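Local coordinates for mandelate racemase/muconate lactonizing protein (Alicyclobacillus acidocaldarius LAA1, PDB 3QLD), which belongs to the mandelate racemase/muconate lactonizing family of the enolase superfamily, with an enolase-type N-terminal domain and a TIM-barrel domain, at residues D177-R185 / V208-L217. Numbering follows the deposited sequence.
With SO4 (sulfate ion), chain F.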
loop_
_atom_site.group_PDB
_atom_site.type_symbol
_atom_site.label_atom_id
_atom_site.label_comp_id
_atom_site.label_asym_id
_atom_site.label_seq_id
_atom_site.Cartn_x
_atom_site.Cartn_y
_atom_site.Cartn_z
ATOM N N ASP A 177 8.587 7.079 -29.561
ATOM C CA ASP A 177 9.737 6.557 -28.839
ATOM C C ASP A 177 10.984 6.528 -29.741
ATOM O O ASP A 177 11.910 7.300 -29.510
ATOM C CB ASP A 177 9.451 5.161 -28.200
ATOM C CG ASP A 177 8.673 4.197 -29.132
ATOM O OD1 ASP A 177 8.778 4.260 -30.371
ATOM O OD2 ASP A 177 7.936 3.328 -28.607
ATOM N N ARG A 178 10.981 5.646 -30.733
ATOM C CA ARG A 178 12.173 5.413 -31.587
ATOM C C ARG A 178 12.628 6.730 -32.272
ATOM O O ARG A 178 13.822 7.047 -32.305
ATOM C CB ARG A 178 11.880 4.308 -32.618
ATOM C CG ARG A 178 13.135 3.742 -33.256
ATOM C CD ARG A 178 12.867 2.998 -34.551
ATOM N NE ARG A 178 14.108 2.768 -35.317
ATOM C CZ ARG A 178 14.278 3.000 -36.623
ATOM N NH1 ARG A 178 13.288 3.496 -37.375
ATOM N NH2 ARG A 178 15.458 2.722 -37.193
ATOM N N ALA A 179 11.672 7.503 -32.784
ATOM C CA ALA A 179 12.027 8.720 -33.563
ATOM C C ALA A 179 12.738 9.813 -32.723
ATOM O O ALA A 179 13.821 10.366 -33.104
ATOM C CB ALA A 179 10.791 9.260 -34.275
ATOM N N ALA A 180 12.154 10.095 -31.561
ATOM C CA ALA A 180 12.770 11.005 -30.620
ATOM C C ALA A 180 14.151 10.529 -30.201
ATOM O O ALA A 180 15.100 11.322 -30.262
ATOM C CB ALA A 180 11.861 11.225 -29.377
ATOM N N ILE A 181 14.262 9.280 -29.712
ATOM C CA ILE A 181 15.543 8.757 -29.223
ATOM C C ILE A 181 16.637 8.712 -30.309
ATOM O O ILE A 181 17.780 9.100 -30.032
ATOM C CB ILE A 181 15.413 7.354 -28.521
ATOM C CG1 ILE A 181 14.466 7.456 -27.308
ATOM C CG2 ILE A 181 16.811 6.796 -28.157
ATOM C CD1 ILE A 181 13.925 6.103 -26.799
ATOM N N LYS A 182 16.282 8.205 -31.479
ATOM C CA LYS A 182 17.193 8.169 -32.673
ATOM C C LYS A 182 17.794 9.581 -32.934
ATOM O O LYS A 182 19.035 9.737 -32.982
ATOM C CB LYS A 182 16.447 7.599 -33.882
ATOM C CG LYS A 182 17.198 7.452 -35.268
ATOM C CD LYS A 182 16.239 6.885 -36.349
ATOM C CE LYS A 182 15.321 7.960 -36.987
ATOM N NZ LYS A 182 13.889 7.562 -37.355
ATOM N N ALA A 183 16.922 10.586 -32.984
ATOM C CA ALA A 183 17.316 11.981 -33.256
ATOM C C ALA A 183 18.210 12.534 -32.176
ATOM O O ALA A 183 19.274 13.134 -32.460
ATOM C CB ALA A 183 16.067 12.867 -33.476
ATOM N N VAL A 184 17.851 12.283 -30.918
ATOM C CA VAL A 184 18.668 12.775 -29.871
ATOM C C VAL A 184 20.037 12.100 -29.833
ATOM O O VAL A 184 21.069 12.783 -29.704
ATOM C CB VAL A 184 17.930 12.763 -28.554
ATOM C CG1 VAL A 184 18.803 13.219 -27.435
ATOM C CG2 VAL A 184 16.674 13.631 -28.704
ATOM N N ARG A 185 20.063 10.775 -29.976
ATOM C CA ARG A 185 21.313 10.009 -30.015
ATOM C C ARG A 185 22.277 10.432 -31.168
ATOM O O ARG A 185 23.477 10.460 -30.972
ATOM C CB ARG A 185 21.002 8.506 -30.197
ATOM C CG ARG A 185 22.286 7.594 -30.205
ATOM C CD ARG A 185 23.275 7.988 -29.123
ATOM N NE ARG A 185 22.984 7.491 -27.768
ATOM C CZ ARG A 185 23.392 8.034 -26.625
ATOM N NH1 ARG A 185 24.056 9.193 -26.597
ATOM N NH2 ARG A 185 23.073 7.441 -25.468
ATOM N N VAL A 208 9.101 -3.278 -30.197
ATOM C CA VAL A 208 9.429 -1.841 -30.237
ATOM C C VAL A 208 10.479 -1.444 -29.257
ATOM O O VAL A 208 11.383 -0.628 -29.554
ATOM C CB VAL A 208 8.096 -0.966 -30.018
ATOM C CG1 VAL A 208 8.415 0.460 -29.530
ATOM C CG2 VAL A 208 7.286 -0.932 -31.321
ATOM N N LEU A 209 10.367 -1.966 -28.028
ATOM C CA LEU A 209 11.320 -1.623 -27.003
ATOM C C LEU A 209 12.695 -2.215 -27.343
ATOM O O LEU A 209 13.758 -1.639 -27.047
ATOM C CB LEU A 209 10.851 -2.188 -25.643
ATOM C CG LEU A 209 9.703 -1.352 -25.022
ATOM C CD1 LEU A 209 9.113 -2.055 -23.731
ATOM C CD2 LEU A 209 10.187 0.039 -24.624
ATOM N N ARG A 210 12.678 -3.394 -27.938
ATOM C CA ARG A 210 13.948 -4.051 -28.300
ATOM C C ARG A 210 14.706 -3.231 -29.386
ATOM O O ARG A 210 15.927 -3.184 -29.390
ATOM C CB ARG A 210 13.658 -5.448 -28.819
ATOM C CG ARG A 210 14.914 -6.181 -29.548
ATOM C CD ARG A 210 16.154 -6.588 -28.653
ATOM N NE ARG A 210 17.102 -7.338 -29.506
ATOM C CZ ARG A 210 18.421 -7.092 -29.605
ATOM N NH1 ARG A 210 19.008 -6.119 -28.885
ATOM N NH2 ARG A 210 19.167 -7.845 -30.430
ATOM N N GLN A 211 13.955 -2.548 -30.243
ATOM C CA GLN A 211 14.551 -1.672 -31.316
ATOM C C GLN A 211 15.358 -0.556 -30.658
ATOM O O GLN A 211 16.329 0.000 -31.260
ATOM C CB GLN A 211 13.470 -1.053 -32.207
ATOM C CG GLN A 211 12.598 -1.942 -33.151
ATOM C CD GLN A 211 11.362 -1.139 -33.737
ATOM O OE1 GLN A 211 11.405 0.093 -33.865
ATOM N NE2 GLN A 211 10.264 -1.839 -34.032
ATOM N N LEU A 212 14.965 -0.217 -29.428
ATOM C CA LEU A 212 15.660 0.792 -28.670
ATOM C C LEU A 212 17.040 0.433 -28.187
ATOM O O LEU A 212 17.823 1.312 -27.871
ATOM C CB LEU A 212 14.801 1.405 -27.523
ATOM C CG LEU A 212 13.425 1.916 -27.947
ATOM C CD1 LEU A 212 12.743 2.419 -26.636
ATOM C CD2 LEU A 212 13.525 3.083 -28.966
ATOM N N ASP A 213 17.388 -0.849 -28.158
ATOM C CA ASP A 213 18.723 -1.250 -27.720
ATOM C C ASP A 213 19.805 -0.636 -28.609
ATOM O O ASP A 213 20.961 -0.515 -28.181
ATOM C CB ASP A 213 18.837 -2.786 -27.825
ATOM C CG ASP A 213 18.195 -3.510 -26.641
ATOM O OD1 ASP A 213 17.788 -2.854 -25.640
ATOM O OD2 ASP A 213 18.074 -4.756 -26.733
ATOM N N ALA A 214 19.431 -0.254 -29.819
ATOM C CA ALA A 214 20.455 0.274 -30.755
ATOM C C ALA A 214 21.043 1.629 -30.281
ATOM O O ALA A 214 22.128 2.026 -30.737
ATOM C CB ALA A 214 19.909 0.350 -32.143
ATOM N N TYR A 215 20.352 2.308 -29.341
ATOM C CA TYR A 215 20.728 3.661 -28.923
ATOM C C TYR A 215 21.471 3.845 -27.644
ATOM O O TYR A 215 21.717 5.018 -27.246
ATOM C CB TYR A 215 19.490 4.587 -29.004
ATOM C CG TYR A 215 18.805 4.432 -30.317
ATOM C CD1 TYR A 215 19.433 4.835 -31.502
ATOM C CD2 TYR A 215 17.561 3.838 -30.420
ATOM C CE1 TYR A 215 18.807 4.659 -32.746
ATOM C CE2 TYR A 215 16.950 3.640 -31.628
ATOM C CZ TYR A 215 17.590 4.059 -32.803
ATOM O OH TYR A 215 16.971 3.877 -34.028
ATOM N N ASP A 216 21.786 2.718 -26.988
ATOM C CA ASP A 216 22.576 2.674 -25.774
ATOM C C ASP A 216 22.051 3.588 -24.641
ATOM O O ASP A 216 22.809 4.337 -24.056
ATOM C CB ASP A 216 24.069 2.955 -26.107
ATOM C CG ASP A 216 24.602 2.037 -27.225
ATOM O OD1 ASP A 216 23.929 1.023 -27.621
ATOM O OD2 ASP A 216 25.715 2.350 -27.712
ATOM N N LEU A 217 20.737 3.493 -24.356
ATOM C CA LEU A 217 20.098 4.202 -23.216
ATOM C C LEU A 217 20.710 3.722 -21.948
ATOM O O LEU A 217 21.021 2.554 -21.832
ATOM C CB LEU A 217 18.569 3.899 -23.229
ATOM C CG LEU A 217 17.775 4.394 -24.414
ATOM C CD1 LEU A 217 16.359 3.812 -24.421
ATOM C CD2 LEU A 217 17.705 5.945 -24.411
HETATM S S SO4 F . 22.708 -6.512 -29.759
HETATM O O1 SO4 F . 21.936 -5.424 -29.129
HETATM O O2 SO4 F . 22.764 -6.281 -31.212
HETATM O O3 SO4 F . 24.027 -6.549 -29.146
HETATM O O4 SO4 F . 22.024 -7.763 -29.492
HETATM O O HOH W 1 23.199 6.818 -22.546
#
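Arg-185 reaches the backbone of Tyr-215 with its guanidinium edge. Its NE donates to Tyr-215 O at 2.8 Å, nearly straight (165°), and the acceptor lies close to the guanidinium plane. CG passes the ring edge at CD1, and bends at chi2 and chi3 bring NE to the carbonyl of Tyr-215. NH2 adds weak bonds to Tyr-215 O and Asp-216 O. Water 1 lies in the guanidinium plane beyond NH2; it donates to Asp-216 O at 2.9 Å and accepts a weak bond from NH2. NH1 is satisfied by the carbonyls of Tyr-188 and Leu-191. The guanidinium thus ties the chain after helix 206-211 to the chain after helix 178-187.

At its other end the Tyr-215 side chain runs alongside Lys-182. Lys-182 CA sits over one ring face, 4.2 Å from the centroid, in a CH-pi contact. Ala-214 CB lies over the opposite face. Tyr-215 OH receives a weak bond from Arg-178 NE, at 3.3 Å and 124°. Arg-178 CD also passes Gln-211 OE1.

Helices 178-187 and 206-211 lie on the outside of the TIM-barrel domain; helix 206-211 is the crossover of a beta-alpha-beta unit between parallel strands 192-196 and 220-221. Below these polar groups, Ile-181 CD1 meets Leu-212 CD2 at 3.7 Å, and Ile-181 CG2 packs on Tyr-215 CB and Leu-217 CD2. Leu-217 continues this packing onto strand 192-196.

Farther along, Arg-210 NH1 forms a salt bridge to Asp-213 OD2 at 2.7 Å, and Arg-210 NH1 and NH2 hold two oxygens of a sulfate ion. Asp-177 OD1 accepts from Arg-178 N at 2.6 Å, while OD2 is hydrogen-bonded to Tyr-201 OH and lies against Val-208 CG1.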